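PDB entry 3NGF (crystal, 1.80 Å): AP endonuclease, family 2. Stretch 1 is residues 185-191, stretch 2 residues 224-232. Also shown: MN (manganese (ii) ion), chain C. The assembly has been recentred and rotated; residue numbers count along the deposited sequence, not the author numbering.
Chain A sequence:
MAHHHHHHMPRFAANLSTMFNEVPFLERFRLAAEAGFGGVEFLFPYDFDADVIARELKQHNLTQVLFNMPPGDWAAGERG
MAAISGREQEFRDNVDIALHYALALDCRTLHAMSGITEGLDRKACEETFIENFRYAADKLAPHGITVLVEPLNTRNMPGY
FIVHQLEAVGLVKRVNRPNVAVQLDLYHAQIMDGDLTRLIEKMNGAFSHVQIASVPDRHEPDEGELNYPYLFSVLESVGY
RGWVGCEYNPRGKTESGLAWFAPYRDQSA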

ATOM      1  N   ASP A 185       1.434   6.525  -2.796  1.00  9.34           N
ATOM      2  CA  ASP A 185       0.742   6.126  -4.027  1.00  9.10           C
ATOM      3  C   ASP A 185       0.670   7.387  -4.912  1.00  9.89           C
ATOM      4  O   ASP A 185       0.016   8.410  -4.556  1.00  9.11           O
ATOM      5  N   LEU A 186       1.398   7.345  -6.024  1.00  8.41           N
ATOM      6  CA  LEU A 186       1.600   8.562  -6.820  1.00  9.19           C
ATOM      7  C   LEU A 186       0.325   8.967  -7.542  1.00  9.77           C
ATOM      8  O   LEU A 186       0.131  10.138  -7.932  1.00 10.49           O
ATOM      9  N   TYR A 187      -0.557   7.998  -7.735  1.00 10.61           N
ATOM     10  CA  TYR A 187      -1.894   8.288  -8.263  1.00 11.25           C
ATOM     11  C   TYR A 187      -2.634   9.243  -7.281  1.00 11.31           C
ATOM     12  O   TYR A 187      -3.166  10.303  -7.683  1.00 10.94           O
ATOM     13  N   HIS A 188      -2.650   8.878  -6.007  1.00 10.31           N
ATOM     14  CA  HIS A 188      -3.305   9.724  -5.011  1.00 10.66           C
ATOM     15  C   HIS A 188      -2.564  11.064  -4.830  1.00 10.17           C
ATOM     16  O   HIS A 188      -3.192  12.092  -4.666  1.00 10.45           O
ATOM     17  N   ALA A 189      -1.230  11.032  -4.851  1.00 10.49           N
ATOM     18  CA  ALA A 189      -0.400  12.222  -4.630  1.00 10.21           C
ATOM     19  C   ALA A 189      -0.614  13.213  -5.769  1.00 10.76           C
ATOM     20  O   ALA A 189      -0.701  14.420  -5.536  1.00 11.25           O
ATOM     21  N   GLN A 190      -0.726  12.704  -6.993  1.00 11.12           N
ATOM     22  CA  GLN A 190      -0.970  13.605  -8.137  1.00 11.02           C
ATOM     23  C   GLN A 190      -2.355  14.276  -8.123  1.00 12.03           C
ATOM     24  O   GLN A 190      -2.494  15.437  -8.551  1.00 12.82           O
ATOM     25  N   ILE A 191      -3.374  13.546  -7.674  1.00 11.82           N
ATOM     26  CA  ILE A 191      -4.744  14.037  -7.601  1.00 11.95           C
ATOM     27  C   ILE A 191      -4.890  15.101  -6.502  1.00 12.24           C
ATOM     28  O   ILE A 191      -5.550  16.120  -6.721  1.00 12.40           O
ATOM     29  N   GLY A 224      -1.766   8.917 -19.840  1.00 15.45           N
ATOM     30  CA  GLY A 224      -2.257   9.900 -18.878  1.00 15.28           C
ATOM     31  C   GLY A 224      -1.280  11.023 -18.646  1.00 14.76           C
ATOM     32  O   GLY A 224      -0.283  11.173 -19.384  1.00 14.49           O
ATOM     33  N   GLU A 225      -1.552  11.799 -17.594  1.00 13.81           N
ATOM     34  CA  GLU A 225      -0.866  13.063 -17.382  1.00 13.85           C
ATOM     35  C   GLU A 225       0.542  12.974 -16.800  1.00 13.52           C
ATOM     36  O   GLU A 225       1.317  13.924 -16.931  1.00 13.91           O
ATOM     37  N   LEU A 226       0.899  11.831 -16.205  1.00 13.11           N
ATOM     38  CA  LEU A 226       2.223  11.662 -15.626  1.00 12.85           C
ATOM     39  C   LEU A 226       3.154  10.915 -16.575  1.00 14.13           C
ATOM     40  O   LEU A 226       2.746   9.990 -17.255  1.00 14.55           O
ATOM     41  N   ASN A 227       4.412  11.342 -16.599  1.00 14.30           N
ATOM     42  CA  ASN A 227       5.482  10.645 -17.287  1.00 15.40           C
ATOM     43  C   ASN A 227       6.186   9.704 -16.298  1.00 15.57           C
ATOM     44  O   ASN A 227       7.134  10.091 -15.613  1.00 14.95           O
ATOM     45  N   TYR A 228       5.698   8.466 -16.207  1.00 15.72           N
ATOM     46  CA  TYR A 228       6.182   7.543 -15.202  1.00 15.59           C
ATOM     47  C   TYR A 228       7.659   7.157 -15.347  1.00 16.12           C
ATOM     48  O   TYR A 228       8.308   7.020 -14.353  1.00 15.77           O
ATOM     49  N   PRO A 229       8.201   7.017 -16.580  1.00 17.03           N
ATOM     50  CA  PRO A 229       9.644   6.754 -16.668  1.00 17.83           C
ATOM     51  C   PRO A 229      10.517   7.826 -16.002  1.00 17.17           C
ATOM     52  O   PRO A 229      11.543   7.508 -15.383  1.00 17.07           O
ATOM     53  N   TYR A 230      10.109   9.086 -16.103  1.00 16.71           N
ATOM     54  CA  TYR A 230      10.829  10.153 -15.429  1.00 16.60           C
ATOM     55  C   TYR A 230      10.756   9.972 -13.930  1.00 15.67           C
ATOM     56  O   TYR A 230      11.770  10.127 -13.226  1.00 16.55           O
ATOM     57  N   LEU A 231       9.555   9.653 -13.444  1.00 14.70           N
ATOM     58  CA  LEU A 231       9.335   9.506 -12.006  1.00 14.09           C
ATOM     59  C   LEU A 231      10.141   8.302 -11.479  1.00 14.19           C
ATOM     60  O   LEU A 231      10.680   8.359 -10.381  1.00 15.07           O
ATOM     61  N   PHE A 232      10.239   7.223 -12.259  1.00 14.34           N
ATOM     62  CA  PHE A 232      11.130   6.102 -11.875  1.00 15.22           C
ATOM     63  C   PHE A 232      12.566   6.581 -11.700  1.00 16.36           C
ATOM     64  O   PHE A 232      13.268   6.130 -10.789  1.00 17.26           O
TER

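The contact between the two stretches is small, 271 Å² summed over both sides, and the helix axes of 186-191 and 228-232 approach no closer than 13.7 Å, at 107° between their N-to-C directions. The contact is made mostly by side chains, and in part by the loop ahead of the second helix: the nearest CA atoms, Q190 CA and L226 CA, are 8.4 Å apart. Q190, L186 and L226 supply most of the covered area.

Q190 has the largest share, 66 Å². Its CA-to-CB bond points toward stretch 2, and chi1 t with chi2 p carries the amide to E225, whose own side chain (chi1 p, chi2 t) reaches back. The single cross-stretch hydrogen bond results: Q190 NE2 donates to E225 OE2 at 2.8 Å, with a nearly linear N-H...acceptor angle of 176°. The same amide packs on L226, where Q190 CD lies 3.5 Å from L226 CD2. L226 (m, t) also points toward stretch 1, and its CD1 comes within 4.2 Å of the backbone atom L186 O.

L186, likewise m, t and directed toward stretch 2, covers 60 Å² in an apolar cluster. L186 CD1 sits 4.2 Å from Y228 CE1, at the ring edge near its plane, and 4.4 Å from L231 CD1; L231 is again m, t and toward. Y228 starts sideways, but with chi1 at -88° its end comes nearer, placing Y228 OH 4.0 Å from L186 CB. That hydroxyl is hydrogen-bonded elsewhere in the structure.

D185 and H188 make no cross-stretch contact and serve the metal site instead. D185 (chi1 t) binds manganese through OD2, 2.2 Å from MN, while its OD1 caps the helix by accepting weak bonds from Y187 N at 3.1 Å and H188 N at 3.5 Å. Water 1, whose O is 2.3 Å from MN, also hydrogen-bonds H188 NE2 at 2.8 Å, linking the histidine indirectly to the ion.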

ATOM      1  CB  ASP A 185      -0.623   5.538  -3.655  1.00 10.02           C
ATOM      2  CG  ASP A 185      -1.442   5.059  -4.849  1.00 11.45           C
ATOM      3  OD1 ASP A 185      -1.319   5.651  -5.921  1.00 12.35           O
ATOM      4  OD2 ASP A 185      -2.261   4.116  -4.717  1.00 12.43           O
ATOM      5  CB  LEU A 186       2.779   8.381  -7.786  1.00  9.52           C
ATOM      6  CG  LEU A 186       4.139   8.313  -7.106  1.00  9.49           C
ATOM      7  CD1 LEU A 186       5.206   7.900  -8.109  1.00  9.66           C
ATOM      8  CD2 LEU A 186       4.494   9.660  -6.424  1.00  9.56           C
ATOM      9  CB  TYR A 187      -2.653   6.954  -8.483  1.00 11.77           C
ATOM     10  CG  TYR A 187      -4.127   7.093  -8.770  1.00 12.97           C
ATOM     11  CD1 TYR A 187      -4.591   7.344 -10.051  1.00 12.79           C
ATOM     12  CD2 TYR A 187      -5.062   6.952  -7.755  1.00 12.68           C
ATOM     13  CE1 TYR A 187      -5.963   7.494 -10.314  1.00 14.57           C
ATOM     14  CE2 TYR A 187      -6.418   7.068  -8.006  1.00 14.72           C
ATOM     15  CZ  TYR A 187      -6.864   7.361  -9.268  1.00 14.67           C
ATOM     16  OH  TYR A 187      -8.223   7.478  -9.481  1.00 14.37           O
ATOM     17  CB  HIS A 188      -3.401   8.979  -3.674  1.00 10.53           C
ATOM     18  CG  HIS A 188      -4.278   7.761  -3.704  1.00 11.23           C
ATOM     19  ND1 HIS A 188      -5.555   7.764  -4.226  1.00 12.02           N
ATOM     20  CD2 HIS A 188      -4.088   6.526  -3.187  1.00 10.68           C
ATOM     21  CE1 HIS A 188      -6.096   6.568  -4.051  1.00 14.15           C
ATOM     22  NE2 HIS A 188      -5.213   5.793  -3.447  1.00 12.13           N
ATOM     23  CB  ALA A 189       1.063  11.848  -4.548  1.00 10.18           C
ATOM     24  CB  GLN A 190      -0.723  12.836  -9.441  1.00 11.39           C
ATOM     25  CG  GLN A 190      -1.012  13.588 -10.738  1.00 10.14           C
ATOM     26  CD  GLN A 190      -0.294  14.921 -10.842  1.00 10.92           C
ATOM     27  OE1 GLN A 190       0.666  15.206 -10.106  1.00 11.69           O
ATOM     28  NE2 GLN A 190      -0.761  15.761 -11.771  1.00 10.64           N
ATOM     29  CB  ILE A 191      -5.773  12.874  -7.435  1.00 11.90           C
ATOM     30  CG1 ILE A 191      -5.810  12.037  -8.709  1.00 11.90           C
ATOM     31  CG2 ILE A 191      -7.172  13.361  -7.094  1.00 12.54           C
ATOM     32  CD1 ILE A 191      -6.501  10.685  -8.557  1.00 13.78           C
ATOM     33  CB  GLU A 225      -1.786  14.031 -16.595  1.00 14.23           C
ATOM     34  CG  GLU A 225      -1.984  13.705 -15.139  1.00 12.93           C
ATOM     35  CD  GLU A 225      -3.124  14.482 -14.479  1.00 13.12           C
ATOM     36  OE1 GLU A 225      -4.262  14.486 -14.973  1.00 16.23           O
ATOM     37  OE2 GLU A 225      -2.867  15.094 -13.430  1.00 15.40           O
ATOM     38  CB  LEU A 226       2.166  10.924 -14.291  1.00 12.77           C
ATOM     39  CG  LEU A 226       1.380  11.542 -13.129  1.00 12.78           C
ATOM     40  CD1 LEU A 226       1.465  10.631 -11.882  1.00 11.89           C
ATOM     41  CD2 LEU A 226       1.833  12.969 -12.801  1.00 12.16           C
ATOM     42  CB  ASN A 227       6.444  11.687 -17.864  1.00 16.75           C
ATOM     43  CG  ASN A 227       7.625  11.075 -18.587  1.00 20.34           C
ATOM     44  OD1 ASN A 227       7.692   9.873 -18.796  1.00 25.06           O
ATOM     45  ND2 ASN A 227       8.575  11.909 -18.945  1.00 21.56           N
ATOM     46  CB  TYR A 228       5.275   6.305 -15.046  1.00 16.07           C
ATOM     47  CG  TYR A 228       4.162   6.521 -14.040  1.00 15.16           C
ATOM     48  CD1 TYR A 228       4.440   6.597 -12.686  1.00 13.51           C
ATOM     49  CD2 TYR A 228       2.850   6.725 -14.450  1.00 14.50           C
ATOM     50  CE1 TYR A 228       3.473   6.832 -11.766  1.00 14.94           C
ATOM     51  CE2 TYR A 228       1.851   6.942 -13.522  1.00 13.66           C
ATOM     52  CZ  TYR A 228       2.167   6.991 -12.176  1.00 13.80           C
ATOM     53  OH  TYR A 228       1.208   7.201 -11.215  1.00 13.06           O
ATOM     54  CB  PRO A 229       9.894   6.662 -18.176  1.00 19.56           C
ATOM     55  CG  PRO A 229       8.578   6.171 -18.737  1.00 19.48           C
ATOM     56  CD  PRO A 229       7.504   6.724 -17.844  1.00 18.12           C
ATOM     57  CB  TYR A 230      10.263  11.527 -15.778  1.00 16.89           C
ATOM     58  CG  TYR A 230      10.938  12.635 -14.998  1.00 16.63           C
ATOM     59  CD1 TYR A 230      12.201  13.060 -15.340  1.00 17.75           C
ATOM     60  CD2 TYR A 230      10.315  13.238 -13.900  1.00 16.12           C
ATOM     61  CE1 TYR A 230      12.817  14.062 -14.650  1.00 20.99           C
ATOM     62  CE2 TYR A 230      10.945  14.248 -13.189  1.00 15.08           C
ATOM     63  CZ  TYR A 230      12.184  14.650 -13.559  1.00 19.34           C
ATOM     64  OH  TYR A 230      12.844  15.675 -12.894  1.00 24.63           O
ATOM     65  CB  LEU A 231       7.836   9.368 -11.712  1.00 13.50           C
ATOM     66  CG  LEU A 231       7.012  10.659 -11.875  1.00 14.10           C
ATOM     67  CD1 LEU A 231       5.511  10.335 -11.801  1.00 16.12           C
ATOM     68  CD2 LEU A 231       7.378  11.707 -10.829  1.00 13.74           C
ATOM     69  CB  PHE A 232      11.118   4.950 -12.892  1.00 15.58           C
ATOM     70  CG  PHE A 232       9.763   4.349 -13.153  1.00 15.12           C
ATOM     71  CD1 PHE A 232       8.723   4.438 -12.233  1.00 14.47           C
ATOM     72  CD2 PHE A 232       9.534   3.670 -14.340  1.00 17.19           C
ATOM     73  CE1 PHE A 232       7.498   3.896 -12.514  1.00 13.51           C
ATOM     74  CE2 PHE A 232       8.302   3.121 -14.620  1.00 16.91           C
ATOM     75  CZ  PHE A 232       7.286   3.228 -13.705  1.00 15.12           C
TER
HETATM   76 MN    MN C 262      -2.827   2.703  -3.105  1.00 18.06          MN
HETATM   77  O   HOH W   1      -5.067   3.063  -3.087  1.00 13.92           O
HETATM   78  O   HOH W   2      -3.339   1.032  -1.364  1.00 17.59           O